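Local structure of prephenate dehydratase:Amino acid-binding ACT (Brucella abortus, 6VH5) at residues A[115-120]-A[180-185]. The protein probably catalyses the conversion of prephenate to 3-phenylpyruvate, carbon dioxide and water in phenylalanine biosynthesis, and binds phenylalanine at its ACT domain. Numbering follows the deposited sequence.
Sequences VRREEI and DILEEN
The guanidinium of R117 meets the carboxylate of E183 at its edge, while CG of L182 lies oblique to the same flat group. NH1 of R117 gives a salt-bridging hydrogen bond of 2.7 Å to OE2 of E183, bent to 153° at the hydrogen. It arrives on the anti side of that oxygen, somewhat out of the carboxylate plane, and the two flat groups are turned 44° against each other; a single nitrogen and a single oxygen carry the bridge. R117 gets there with CG anti to the backbone N (chi1 174°) and a bend at chi3. NH2 is bound separately by OD1 of N140, and the two bonds together limit the rotation of the guanidinium.

Beside this polar pair L182 points its CD2 methyl into the 115-120 loop. It meets CD1 of I120 tip to tip at 3.6 Å and rests 3.8 Å from CA of R117. W142 touches both R117 and I120. Farther along, a water bridges the segments, donating to O of V115 at 3.1 Å and to OD2 of D180 at 2.8 Å; the latter oxygen also accepts from N of G114. Within the loop, N of R116 bonds OE2 of E119, which is salt-bridged to R163 as well.

The contact lies away from the phenylalanine pockets. It ties the loop between strands 108-111 and 122-125 to the edge strand 180-183 of a five-stranded mixed sheet in the prephenate dehydratase domain, where L182 and E183 form a classic beta bulge opposite L109.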
loop_
_atom_site.group_PDB
_atom_site.type_symbol
_atom_site.label_atom_id
_atom_site.label_comp_id
_atom_site.label_asym_id
_atom_site.label_seq_id
_atom_site.Cartn_x
_atom_site.Cartn_y
_atom_site.Cartn_z
ATOM N N VAL A 115 28.590 11.247 22.024
ATOM C CA VAL A 115 29.121 9.985 21.529
ATOM C C VAL A 115 29.865 10.224 20.221
ATOM O O VAL A 115 29.405 10.976 19.350
ATOM C CB VAL A 115 27.976 8.972 21.358
ATOM C CG1 VAL A 115 28.375 7.816 20.460
ATOM C CG2 VAL A 115 27.532 8.457 22.717
ATOM N N ARG A 116 31.040 9.606 20.088
ATOM C CA ARG A 116 31.865 9.757 18.899
ATOM C C ARG A 116 31.547 8.653 17.891
ATOM O O ARG A 116 31.030 7.589 18.239
ATOM C CB ARG A 116 33.355 9.732 19.264
ATOM N N ARG A 117 31.829 8.943 16.614
ATOM C CA ARG A 117 31.559 7.980 15.551
ATOM C C ARG A 117 32.218 6.631 15.833
ATOM O O ARG A 117 31.665 5.583 15.476
ATOM C CB ARG A 117 32.014 8.557 14.206
ATOM C CG ARG A 117 31.927 7.600 13.020
ATOM C CD ARG A 117 32.408 8.249 11.721
ATOM N NE ARG A 117 31.498 9.308 11.295
ATOM C CZ ARG A 117 30.451 9.118 10.491
ATOM N NH1 ARG A 117 29.666 10.140 10.158
ATOM N NH2 ARG A 117 30.187 7.906 10.016
ATOM N N GLU A 118 33.401 6.638 16.467
ATOM C CA GLU A 118 34.133 5.396 16.722
ATOM C C GLU A 118 33.382 4.449 17.655
ATOM O O GLU A 118 33.602 3.232 17.610
ATOM C CB GLU A 118 35.488 5.679 17.366
ATOM C CG GLU A 118 36.254 6.761 16.727
ATOM C CD GLU A 118 36.018 8.113 17.336
ATOM O OE1 GLU A 118 36.564 8.330 18.447
ATOM O OE2 GLU A 118 35.314 8.942 16.711
ATOM N N GLU A 119 32.519 4.974 18.518
ATOM C CA GLU A 119 31.879 4.107 19.501
ATOM C C GLU A 119 30.737 3.270 18.929
ATOM O O GLU A 119 30.438 2.209 19.493
ATOM C CB GLU A 119 31.393 4.949 20.686
ATOM C CG GLU A 119 32.486 5.891 21.184
ATOM C CD GLU A 119 32.128 6.641 22.444
ATOM O OE1 GLU A 119 31.794 5.995 23.466
ATOM O OE2 GLU A 119 32.177 7.891 22.394
ATOM N N ILE A 120 30.110 3.694 17.825
ATOM C CA ILE A 120 28.914 3.007 17.340
ATOM C C ILE A 120 29.280 1.634 16.793
ATOM O O ILE A 120 30.254 1.483 16.046
ATOM C CB ILE A 120 28.179 3.851 16.285
ATOM C CG1 ILE A 120 27.571 5.098 16.927
ATOM C CG2 ILE A 120 27.115 3.031 15.558
ATOM C CD1 ILE A 120 28.413 6.324 16.780
ATOM N N ASP A 180 22.039 13.499 19.709
ATOM C CA ASP A 180 22.952 14.175 18.800
ATOM C C ASP A 180 22.826 13.586 17.407
ATOM O O ASP A 180 22.780 12.366 17.243
ATOM C CB ASP A 180 24.400 14.015 19.269
ATOM C CG ASP A 180 24.826 15.088 20.239
ATOM O OD1 ASP A 180 24.072 16.072 20.395
ATOM O OD2 ASP A 180 25.928 14.958 20.817
ATOM N N ILE A 181 22.790 14.453 16.398
ATOM C CA ILE A 181 22.800 14.012 15.007
ATOM C C ILE A 181 24.253 13.973 14.557
ATOM O O ILE A 181 24.896 15.013 14.386
ATOM C CB ILE A 181 21.957 14.919 14.106
ATOM C CG1 ILE A 181 20.482 14.761 14.469
ATOM C CG2 ILE A 181 22.200 14.581 12.633
ATOM C CD1 ILE A 181 19.542 15.516 13.586
ATOM N N LEU A 182 24.776 12.759 14.395
ATOM C CA LEU A 182 26.162 12.586 13.986
ATOM C C LEU A 182 26.342 12.912 12.506
ATOM O O LEU A 182 27.318 13.565 12.127
ATOM C CB LEU A 182 26.589 11.155 14.283
ATOM C CG LEU A 182 28.052 10.762 14.276
ATOM C CD1 LEU A 182 28.901 11.747 15.073
ATOM C CD2 LEU A 182 28.126 9.375 14.856
ATOM N N GLU A 183 25.414 12.460 11.657
ATOM C CA GLU A 183 25.449 12.738 10.228
ATOM C C GLU A 183 24.034 13.010 9.731
ATOM O O GLU A 183 23.061 12.424 10.214
ATOM C CB GLU A 183 26.093 11.587 9.433
ATOM C CG GLU A 183 26.694 12.011 8.101
ATOM C CD GLU A 183 27.330 10.857 7.332
ATOM O OE1 GLU A 183 27.099 10.746 6.106
ATOM O OE2 GLU A 183 28.044 10.046 7.961
ATOM N N GLU A 184 23.937 13.889 8.740
ATOM C CA GLU A 184 22.663 14.382 8.242
ATOM C C GLU A 184 22.326 13.714 6.922
ATOM O O GLU A 184 23.220 13.432 6.125
ATOM C CB GLU A 184 22.706 15.897 8.046
ATOM C CG GLU A 184 22.442 16.689 9.311
ATOM C CD GLU A 184 22.536 18.185 9.092
ATOM O OE1 GLU A 184 22.892 18.607 7.969
ATOM O OE2 GLU A 184 22.256 18.939 10.048
ATOM N N ASN A 185 21.038 13.439 6.712
ATOM C CA ASN A 185 20.510 13.002 5.412
ATOM C C ASN A 185 21.313 11.835 4.839
ATOM O O ASN A 185 21.882 11.913 3.749
ATOM C CB ASN A 185 20.467 14.172 4.422
ATOM C CG ASN A 185 19.459 15.226 4.817
ATOM O OD1 ASN A 185 18.577 14.979 5.648
ATOM N ND2 ASN A 185 19.594 16.417 4.242
HETATM O O HOH W 1 27.715 13.616 19.131
#